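Local coordinates for cell division control protein 4 (Saccharomyces cerevisiae, PDB 3V7D) that recognises phosphorylated proteins such as the CDK inhibitor SIC1 as the substrate-binding subunit of an SCF ubiquitin ligase, directing their ubiquitination and degradation, at residues Lys58-Glu63 with Arg92-Glu97; His197-His202 with Leu251-Pro256; Tyr304-His309 with Trp337-Gly342. The protein carries 1 engineered substitution. All blocks are in the same frame, centred on the assembly; numbering follows the deposited sequence.

Contact 1 lies in the helical N-terminal part of the chain, whereas contacts 2 and 3 lie in the WD40 beta-propeller. They follow one another along the sequence, each closing before the next opens. Contact 1 packs helix 53-62 of the F-box against helix 87-106, the last helix before the propeller. Contact 2 adds strand 251-253 to the outer edge of one blade; contact 3 packs the outer strand 301-306 of another blade against the blade that follows it. The centres of contacts 1 and 2 are about 47 Å apart, those of contacts 2 and 3 about 33 Å. None touches another: contact 1 belongs to the F-box part, contacts 2 and 3 to different blades of the phosphoprotein-recognising domain.

Contact 1: residues Lys58-Glu63 with Arg92-Glu97; sequences KLLISE and RLSFLE
Phe95 of helix 87-106 packs into the side of helix 53-62 at Leu59, Leu60 and Glu63, a buried helix-helix contact that joins the F-box to the long helix leading to the propeller. The two short helical segments run in roughly the same direction, their axes inclined by 29° and 10.0 Å apart at closest approach. One large aromatic residue bridges most of that gap, which is why phenylalanine suits the place. Its CG lies anti to the backbone N (chi1 179°), and the ring reaches across to the other helix. The ring corner CE1 does most of the touching: Leu59 CB is 3.6 Å from Phe95 CE1, and Leu59 O is 3.4 Å from the same carbon, near the ring plane. The slightly positive ring edge is a reasonable neighbour for a carbonyl oxygen. Leu59 O also accepts hydrogen bonds from Glu63 N and, at 2.9 Å, from Ser62 OG, both arriving from one face of the carbonyl plane at the end of the helix.

Glu63, just past the helix, adds its aliphatic part, with CG 3.7 Å from Phe95 CE1 at the ring edge. Leu60 passes Phe95 in the opposite direction, and its CD2 settles 4.0 Å from Phe95 CB and 4.1 Å from Ser94 OG. A small serine lets the leucine methyl approach the helix surface here.

Round about, Phe32 meets the Phe95 ring edge-to-face, while helix 32-39 also touches Leu59 and helix 71-81 covers Leu60 and Ser94. The carboxylate of Glu63 turns to the propeller instead, forming a salt bridge with Arg420, while the backbone oxygen of Glu63 accepts a hydrogen bond from the Asn404 side chain.

Contact 2: residues His197-His202 with Leu251-Pro256; sequences HVFEGH and LVFHTP. Unlike the reference sequence in segment 197-202: Glu200 (reference Lys).
Phe199 and Phe253 lie side by side on one face of a propeller blade, where strand 251-253 joins the outer strand 194-199 of a WD40 blade in parallel register. This fifth strand comes from the long insertion before strand 262-266 of the next blade. The two rings point the same way but are turned 69° against each other; Phe253 CD1 sits in the plane of the Phe199 ring, 3.7 Å from Phe199 CE1. His197 shares this face. Its CG lies anti to its carbonyl carbon (chi1 -57°), and the imidazole runs beside Leu251 and Phe253, with His197 NE2 4.0 Å from Leu251 CD2. Flat rings and a branched leucine suit a face that the neighbouring Tyr261 and Asn259 help to cover. Val198 and Val252 occupy the other face, as compact beta-branched residues that fit extended strands.

Three backbone bonds fix this pairing. Val198 N donates to Leu251 O, Phe253 N to Val198 O at 3.0 Å, and Glu200 N to Phe253 O at 3.2 Å. Beyond them the engineered Glu200 extends beside His254, its carboxylate plane 83° from the imidazole, and Glu200 OE2 is 3.5 Å from His254 ND1. Val252 CG1 lies over one face of that same imidazole.

Gly201 begins the Gly-His pair typical of WD repeats. Its backbone angles would press a side chain against the preceding carbonyl oxygen, which suits glycine. Pro256 packs against this turn, with its CG 3.7 Å from Glu200 O and 3.8 Å from Gly201 CA.

Contact 3: residues Tyr304-His309 with Trp337-Gly342; sequences YILSGH and WDLENG
Leu306 lies on the indole of Trp337, joining the outer strand of one WD40 blade to the third strand of the next. Leu306 CB stands over the six-membered ring of Trp337, 3.5 Å from the centroid and 2° off the ring normal, a clear CH-pi contact. Beyond CG, Leu306 CD1 is anti to CA (chi2 -176°) and comes over the five-membered part, 3.6 Å from Trp337 CG, before meeting Leu339 CD2 at 4.4 Å. The other branch, Leu306 CD2, sits 3.7 Å from Trp337 CE3 and 3.9 Å from Gly342 O. A forked leucine thus spreads over a broad flat ring, whose far edge carbon, Trp337 CH2, meets Ser307 O in plane at 3.3 Å.

Tyr304 uses its ring face instead. Gly342 CA lies over the centre, 3.7 Å from the Tyr304 ring centroid; glycine suits both this close approach and its positive phi. The turn before it is an Asx turn, in which Asp338 OD1 accepts from Glu340 N at 2.9 Å.

Trp337 NE1 and His309 NE2 both bond to Ser327 OG, and His309 ND1 to Asp331, giving the Asp-His-Ser-Trp network characteristic of WD repeats. Leu306 itself packs between strand 292-296 of its own blade, at Leu292 and Val294, and Cys325 on strand 324-329 of the next.

Contact 1: residues Lys58-Glu63 with Arg92-Glu97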
loop_
_atom_site.group_PDB
_atom_site.type_symbol
_atom_site.label_atom_id
_atom_site.label_comp_id
_atom_site.label_asym_id
_atom_site.label_seq_id
_atom_site.Cartn_x
_atom_site.Cartn_y
_atom_site.Cartn_z
ATOM N N LYS B 58 -12.573 4.242 -4.425
ATOM C CA LYS B 58 -12.739 4.479 -2.994
ATOM C C LYS B 58 -12.596 3.201 -2.165
ATOM O O LYS B 58 -11.941 3.204 -1.124
ATOM C CB LYS B 58 -14.094 5.134 -2.704
ATOM C CG LYS B 58 -14.188 6.608 -3.082
ATOM C CD LYS B 58 -15.622 7.106 -2.942
ATOM C CE LYS B 58 -15.703 8.628 -2.947
ATOM N NZ LYS B 58 -15.229 9.219 -4.226
ATOM N N LEU B 59 -13.222 2.118 -2.619
ATOM C CA LEU B 59 -13.144 0.840 -1.909
ATOM C C LEU B 59 -11.712 0.310 -1.868
ATOM O O LEU B 59 -11.239 -0.135 -0.819
ATOM C CB LEU B 59 -14.083 -0.195 -2.538
ATOM C CG LEU B 59 -15.571 -0.031 -2.219
ATOM C CD1 LEU B 59 -16.415 -0.987 -3.036
ATOM C CD2 LEU B 59 -15.812 -0.244 -0.734
ATOM N N LEU B 60 -11.030 0.366 -3.013
ATOM C CA LEU B 60 -9.633 -0.053 -3.104
ATOM C C LEU B 60 -8.744 0.763 -2.166
ATOM O O LEU B 60 -7.873 0.216 -1.487
ATOM C CB LEU B 60 -9.127 0.054 -4.545
ATOM C CG LEU B 60 -9.559 -1.067 -5.495
ATOM C CD1 LEU B 60 -9.432 -0.621 -6.946
ATOM C CD2 LEU B 60 -8.733 -2.316 -5.255
ATOM N N ILE B 61 -8.976 2.070 -2.125
ATOM C CA ILE B 61 -8.223 2.939 -1.233
ATOM C C ILE B 61 -8.568 2.664 0.229
ATOM O O ILE B 61 -7.685 2.632 1.084
ATOM C CB ILE B 61 -8.457 4.424 -1.562
ATOM C CG1 ILE B 61 -7.838 4.767 -2.916
ATOM C CG2 ILE B 61 -7.873 5.329 -0.476
ATOM C CD1 ILE B 61 -8.143 6.183 -3.374
ATOM N N SER B 62 -9.850 2.445 0.513
ATOM C CA SER B 62 -10.295 2.280 1.897
ATOM C C SER B 62 -9.782 0.984 2.527
ATOM O O SER B 62 -9.670 0.890 3.746
ATOM C CB SER B 62 -11.822 2.358 2.006
ATOM O OG SER B 62 -12.442 1.247 1.378
ATOM N N GLU B 63 -9.475 -0.009 1.698
ATOM C CA GLU B 63 -8.934 -1.267 2.194
ATOM C C GLU B 63 -7.405 -1.310 2.097
ATOM O O GLU B 63 -6.794 -2.363 2.298
ATOM C CB GLU B 63 -9.539 -2.448 1.428
ATOM C CG GLU B 63 -11.037 -2.632 1.642
ATOM C CD GLU B 63 -11.382 -3.096 3.047
ATOM O OE1 GLU B 63 -10.552 -3.787 3.667
ATOM O OE2 GLU B 63 -12.487 -2.776 3.531
ATOM N N ARG B 92 -13.275 -3.397 -10.101
ATOM C CA ARG B 92 -14.129 -4.282 -9.320
ATOM C C ARG B 92 -13.489 -5.663 -9.178
ATOM O O ARG B 92 -13.430 -6.216 -8.081
ATOM C CB ARG B 92 -15.533 -4.395 -9.935
ATOM C CG ARG B 92 -16.378 -5.535 -9.346
ATOM C CD ARG B 92 -17.857 -5.424 -9.726
ATOM N NE ARG B 92 -18.050 -5.293 -11.167
ATOM C CZ ARG B 92 -18.220 -6.322 -11.990
ATOM N NH1 ARG B 92 -18.225 -7.558 -11.510
ATOM N NH2 ARG B 92 -18.382 -6.113 -13.290
ATOM N N LEU B 93 -12.997 -6.213 -10.285
ATOM C CA LEU B 93 -12.348 -7.523 -10.247
ATOM C C LEU B 93 -11.089 -7.505 -9.378
ATOM O O LEU B 93 -10.819 -8.450 -8.636
ATOM C CB LEU B 93 -12.015 -8.019 -11.657
ATOM C CG LEU B 93 -13.196 -8.374 -12.577
ATOM C CD1 LEU B 93 -12.758 -9.381 -13.634
ATOM C CD2 LEU B 93 -14.412 -8.893 -11.807
ATOM N N SER B 94 -10.324 -6.425 -9.475
ATOM C CA SER B 94 -9.143 -6.254 -8.647
ATOM C C SER B 94 -9.551 -6.232 -7.179
ATOM O O SER B 94 -8.909 -6.861 -6.338
ATOM C CB SER B 94 -8.420 -4.953 -9.005
ATOM O OG SER B 94 -7.279 -4.756 -8.187
ATOM N N PHE B 95 -10.631 -5.518 -6.873
ATOM C CA PHE B 95 -11.045 -5.382 -5.487
ATOM C C PHE B 95 -11.478 -6.720 -4.903
ATOM O O PHE B 95 -11.107 -7.068 -3.780
ATOM C CB PHE B 95 -12.172 -4.363 -5.322
ATOM C CG PHE B 95 -12.624 -4.228 -3.904
ATOM C CD1 PHE B 95 -11.987 -3.344 -3.043
ATOM C CD2 PHE B 95 -13.659 -5.011 -3.415
ATOM C CE1 PHE B 95 -12.383 -3.237 -1.732
ATOM C CE2 PHE B 95 -14.058 -4.908 -2.105
ATOM C CZ PHE B 95 -13.421 -4.019 -1.260
ATOM N N LEU B 96 -12.276 -7.457 -5.667
ATOM C CA LEU B 96 -12.806 -8.736 -5.209
ATOM C C LEU B 96 -11.688 -9.738 -4.958
ATOM O O LEU B 96 -11.707 -10.460 -3.964
ATOM C CB LEU B 96 -13.819 -9.296 -6.210
ATOM C CG LEU B 96 -15.153 -8.541 -6.264
ATOM C CD1 LEU B 96 -16.050 -9.093 -7.360
ATOM C CD2 LEU B 96 -15.855 -8.602 -4.912
ATOM N N GLU B 97 -10.713 -9.772 -5.858
ATOM C CA GLU B 97 -9.559 -10.646 -5.688
ATOM C C GLU B 97 -8.762 -10.256 -4.441
ATOM O O GLU B 97 -8.403 -11.111 -3.629
ATOM C CB GLU B 97 -8.663 -10.627 -6.932
ATOM C CG GLU B 97 -7.377 -11.423 -6.761
ATOM C CD GLU B 97 -6.628 -11.646 -8.065
ATOM O OE1 GLU B 97 -6.727 -10.796 -8.975
ATOM O OE2 GLU B 97 -5.936 -12.680 -8.179
#

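Contact 2: residues His197-His202 with Leu251-Pro256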
loop_
_atom_site.group_PDB
_atom_site.type_symbol
_atom_site.label_atom_id
_atom_site.label_comp_id
_atom_site.label_asym_id
_atom_site.label_seq_id
_atom_site.Cartn_x
_atom_site.Cartn_y
_atom_site.Cartn_z
ATOM N N HIS B 197 27.837 -9.156 -17.112
ATOM C CA HIS B 197 28.866 -8.165 -16.803
ATOM C C HIS B 197 29.481 -8.385 -15.423
ATOM O O HIS B 197 28.774 -8.676 -14.457
ATOM C CB HIS B 197 28.289 -6.744 -16.872
ATOM C CG HIS B 197 27.667 -6.401 -18.191
ATOM N ND1 HIS B 197 26.433 -6.880 -18.580
ATOM C CD2 HIS B 197 28.103 -5.620 -19.207
ATOM C CE1 HIS B 197 26.141 -6.415 -19.782
ATOM N NE2 HIS B 197 27.137 -5.646 -20.183
ATOM N N VAL B 198 30.799 -8.242 -15.338
ATOM C CA VAL B 198 31.485 -8.225 -14.052
ATOM C C VAL B 198 32.224 -6.900 -13.886
ATOM O O VAL B 198 33.200 -6.636 -14.589
ATOM C CB VAL B 198 32.489 -9.381 -13.921
ATOM C CG1 VAL B 198 33.181 -9.328 -12.566
ATOM C CG2 VAL B 198 31.794 -10.719 -14.118
ATOM N N PHE B 199 31.753 -6.067 -12.962
ATOM C CA PHE B 199 32.367 -4.763 -12.722
ATOM C C PHE B 199 33.304 -4.798 -11.519
ATOM O O PHE B 199 32.871 -5.015 -10.385
ATOM C CB PHE B 199 31.302 -3.685 -12.497
ATOM C CG PHE B 199 30.405 -3.452 -13.680
ATOM C CD1 PHE B 199 30.788 -3.842 -14.953
ATOM C CD2 PHE B 199 29.173 -2.835 -13.514
ATOM C CE1 PHE B 199 29.961 -3.625 -16.039
ATOM C CE2 PHE B 199 28.341 -2.615 -14.595
ATOM C CZ PHE B 199 28.736 -3.009 -15.860
ATOM N N GLU B 200 34.591 -4.581 -11.770
ATOM C CA GLU B 200 35.561 -4.495 -10.689
ATOM C C GLU B 200 35.863 -3.030 -10.407
ATOM O O GLU B 200 35.595 -2.163 -11.241
ATOM C CB GLU B 200 36.838 -5.268 -11.037
ATOM C CG GLU B 200 36.602 -6.754 -11.297
ATOM C CD GLU B 200 37.888 -7.539 -11.493
ATOM O OE1 GLU B 200 38.971 -7.011 -11.167
ATOM O OE2 GLU B 200 37.814 -8.691 -11.973
ATOM N N GLY B 201 36.406 -2.751 -9.229
ATOM C CA GLY B 201 36.704 -1.384 -8.846
ATOM C C GLY B 201 36.754 -1.209 -7.343
ATOM O O GLY B 201 37.656 -0.553 -6.819
ATOM N N HIS B 202 35.778 -1.788 -6.648
ATOM C CA HIS B 202 35.765 -1.768 -5.190
ATOM C C HIS B 202 37.003 -2.464 -4.639
ATOM O O HIS B 202 37.446 -3.481 -5.174
ATOM C CB HIS B 202 34.499 -2.436 -4.643
ATOM C CG HIS B 202 33.300 -1.539 -4.622
ATOM N ND1 HIS B 202 33.247 -0.386 -3.871
ATOM C CD2 HIS B 202 32.106 -1.631 -5.254
ATOM C CE1 HIS B 202 32.074 0.196 -4.043
ATOM N NE2 HIS B 202 31.362 -0.539 -4.878
ATOM N N LEU B 251 31.027 -10.176 -19.853
ATOM C CA LEU B 251 31.878 -9.048 -20.205
ATOM C C LEU B 251 32.574 -8.564 -18.945
ATOM O O LEU B 251 31.956 -7.926 -18.092
ATOM C CB LEU B 251 31.049 -7.914 -20.805
ATOM C CG LEU B 251 30.837 -7.894 -22.319
ATOM C CD1 LEU B 251 30.124 -9.145 -22.801
ATOM C CD2 LEU B 251 30.069 -6.645 -22.727
ATOM N N VAL B 252 33.858 -8.876 -18.821
ATOM C CA VAL B 252 34.614 -8.513 -17.630
ATOM C C VAL B 252 35.303 -7.159 -17.804
ATOM O O VAL B 252 35.933 -6.903 -18.829
ATOM C CB VAL B 252 35.660 -9.592 -17.285
ATOM C CG1 VAL B 252 36.341 -9.275 -15.962
ATOM C CG2 VAL B 252 35.005 -10.971 -17.240
ATOM N N PHE B 253 35.173 -6.298 -16.797
ATOM C CA PHE B 253 35.813 -4.984 -16.814
ATOM C C PHE B 253 36.735 -4.814 -15.612
ATOM O O PHE B 253 36.296 -4.421 -14.531
ATOM C CB PHE B 253 34.765 -3.872 -16.828
ATOM C CG PHE B 253 33.928 -3.847 -18.073
ATOM C CD1 PHE B 253 32.810 -4.655 -18.188
ATOM C CD2 PHE B 253 34.263 -3.019 -19.130
ATOM C CE1 PHE B 253 32.038 -4.638 -19.334
ATOM C CE2 PHE B 253 33.495 -2.996 -20.279
ATOM C CZ PHE B 253 32.379 -3.807 -20.378
ATOM N N HIS B 254 38.016 -5.102 -15.819
ATOM C CA HIS B 254 39.003 -5.084 -14.746
ATOM C C HIS B 254 39.336 -3.677 -14.257
ATOM O O HIS B 254 39.808 -3.510 -13.132
ATOM C CB HIS B 254 40.292 -5.789 -15.193
ATOM C CG HIS B 254 40.099 -7.224 -15.575
ATOM N ND1 HIS B 254 40.071 -8.245 -14.649
ATOM C CD2 HIS B 254 39.931 -7.811 -16.785
ATOM C CE1 HIS B 254 39.888 -9.397 -15.269
ATOM N NE2 HIS B 254 39.801 -9.161 -16.567
ATOM N N THR B 255 39.098 -2.668 -15.091
ATOM C CA THR B 255 39.491 -1.303 -14.740
ATOM C C THR B 255 38.395 -0.277 -15.032
ATOM O O THR B 255 37.984 -0.113 -16.179
ATOM C CB THR B 255 40.803 -0.888 -15.450
ATOM O OG1 THR B 255 41.844 -1.820 -15.127
ATOM C CG2 THR B 255 41.228 0.491 -15.004
ATOM N N PRO B 256 37.919 0.412 -13.981
ATOM C CA PRO B 256 36.815 1.383 -14.002
ATOM C C PRO B 256 36.930 2.454 -15.085
ATOM O O PRO B 256 35.948 2.725 -15.771
ATOM C CB PRO B 256 36.909 2.034 -12.623
ATOM C CG PRO B 256 37.477 0.976 -11.760
ATOM C CD PRO B 256 38.453 0.229 -12.620
#

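Contact 3: residues Tyr304-His309 with Trp337-Gly342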
loop_
_atom_site.group_PDB
_atom_site.type_symbol
_atom_site.label_atom_id
_atom_site.label_comp_id
_atom_site.label_asym_id
_atom_site.label_seq_id
_atom_site.Cartn_x
_atom_site.Cartn_y
_atom_site.Cartn_z
ATOM N N TYR B 304 24.338 16.640 1.553
ATOM C CA TYR B 304 24.305 16.818 2.996
ATOM C C TYR B 304 25.057 15.710 3.712
ATOM O O TYR B 304 25.170 14.591 3.214
ATOM C CB TYR B 304 22.865 16.842 3.508
ATOM C CG TYR B 304 21.979 17.885 2.872
ATOM C CD1 TYR B 304 22.145 19.236 3.156
ATOM C CD2 TYR B 304 20.959 17.517 2.004
ATOM C CE1 TYR B 304 21.327 20.193 2.581
ATOM C CE2 TYR B 304 20.137 18.464 1.424
ATOM C CZ TYR B 304 20.325 19.800 1.714
ATOM O OH TYR B 304 19.507 20.743 1.138
ATOM N N ILE B 305 25.571 16.036 4.890
ATOM C CA ILE B 305 26.083 15.030 5.798
ATOM C C ILE B 305 25.198 15.053 7.030
ATOM O O ILE B 305 25.065 16.083 7.691
ATOM C CB ILE B 305 27.531 15.304 6.209
ATOM C CG1 ILE B 305 28.430 15.379 4.972
ATOM C CG2 ILE B 305 28.014 14.226 7.163
ATOM C CD1 ILE B 305 29.883 15.693 5.284
ATOM N N LEU B 306 24.579 13.916 7.323
ATOM C CA LEU B 306 23.655 13.820 8.438
ATOM C C LEU B 306 24.374 13.287 9.674
ATOM O O LEU B 306 24.585 12.080 9.820
ATOM C CB LEU B 306 22.469 12.931 8.058
ATOM C CG LEU B 306 21.781 13.312 6.740
ATOM C CD1 LEU B 306 20.560 12.437 6.482
ATOM C CD2 LEU B 306 21.403 14.796 6.720
ATOM N N SER B 307 24.751 14.205 10.558
ATOM C CA SER B 307 25.516 13.867 11.750
ATOM C C SER B 307 24.646 14.000 12.987
ATOM O O SER B 307 23.751 14.842 13.032
ATOM C CB SER B 307 26.725 14.798 11.886
ATOM O OG SER B 307 27.459 14.865 10.678
ATOM N N GLY B 308 24.918 13.183 13.998
ATOM C CA GLY B 308 24.152 13.235 15.228
ATOM C C GLY B 308 24.006 11.894 15.922
ATOM O O GLY B 308 23.973 11.837 17.152
ATOM N N HIS B 309 23.901 10.817 15.146
ATOM C CA HIS B 309 23.876 9.480 15.729
ATOM C C HIS B 309 25.185 9.255 16.480
ATOM O O HIS B 309 26.229 9.771 16.085
ATOM C CB HIS B 309 23.672 8.403 14.655
ATOM C CG HIS B 309 22.242 8.218 14.240
ATOM N ND1 HIS B 309 21.289 7.665 15.071
ATOM C CD2 HIS B 309 21.606 8.500 13.078
ATOM C CE1 HIS B 309 20.129 7.624 14.442
ATOM N NE2 HIS B 309 20.294 8.124 13.230
ATOM N N TRP B 337 15.064 12.953 8.962
ATOM C CA TRP B 337 15.773 14.124 8.462
ATOM C C TRP B 337 14.999 14.798 7.331
ATOM O O TRP B 337 14.383 14.124 6.508
ATOM C CB TRP B 337 17.162 13.729 7.949
ATOM C CG TRP B 337 17.974 12.878 8.882
ATOM C CD1 TRP B 337 17.863 11.530 9.070
ATOM C CD2 TRP B 337 19.050 13.312 9.724
ATOM N NE1 TRP B 337 18.792 11.101 9.989
ATOM C CE2 TRP B 337 19.533 12.174 10.402
ATOM C CE3 TRP B 337 19.645 14.552 9.973
ATOM C CZ2 TRP B 337 20.585 12.242 11.317
ATOM C CZ3 TRP B 337 20.690 14.617 10.881
ATOM C CH2 TRP B 337 21.150 13.469 11.541
ATOM N N ASP B 338 15.049 16.126 7.287
ATOM C CA ASP B 338 14.429 16.891 6.210
ATOM C C ASP B 338 15.433 17.061 5.078
ATOM O O ASP B 338 16.421 17.777 5.227
ATOM C CB ASP B 338 13.988 18.265 6.729
ATOM C CG ASP B 338 13.122 19.030 5.733
ATOM O OD1 ASP B 338 13.213 18.771 4.514
ATOM O OD2 ASP B 338 12.344 19.901 6.178
ATOM N N LEU B 339 15.181 16.417 3.942
ATOM C CA LEU B 339 16.132 16.469 2.832
ATOM C C LEU B 339 15.964 17.702 1.947
ATOM O O LEU B 339 16.524 17.768 0.849
ATOM C CB LEU B 339 16.070 15.198 1.986
ATOM C CG LEU B 339 16.552 13.908 2.657
ATOM C CD1 LEU B 339 17.113 12.940 1.615
ATOM C CD2 LEU B 339 17.575 14.193 3.750
ATOM N N GLU B 340 15.194 18.674 2.422
ATOM C CA GLU B 340 15.079 19.939 1.715
ATOM C C GLU B 340 16.132 20.907 2.242
ATOM O O GLU B 340 16.535 21.833 1.543
ATOM C CB GLU B 340 13.679 20.536 1.871
ATOM C CG GLU B 340 13.217 21.351 0.671
ATOM C CD GLU B 340 12.238 20.593 -0.209
ATOM O OE1 GLU B 340 11.344 19.916 0.341
ATOM O OE2 GLU B 340 12.363 20.671 -1.452
ATOM N N ASN B 341 16.580 20.682 3.475
ATOM C CA ASN B 341 17.582 21.546 4.097
ATOM C C ASN B 341 18.685 20.793 4.845
ATOM O O ASN B 341 19.650 21.400 5.314
ATOM C CB ASN B 341 16.917 22.567 5.026
ATOM C CG ASN B 341 16.061 21.914 6.094
ATOM O OD1 ASN B 341 16.065 20.692 6.253
ATOM N ND2 ASN B 341 15.325 22.730 6.839
ATOM N N GLY B 342 18.536 19.476 4.961
ATOM C CA GLY B 342 19.527 18.649 5.629
ATOM C C GLY B 342 19.397 18.684 7.140
ATOM O O GLY B 342 20.328 18.333 7.862
#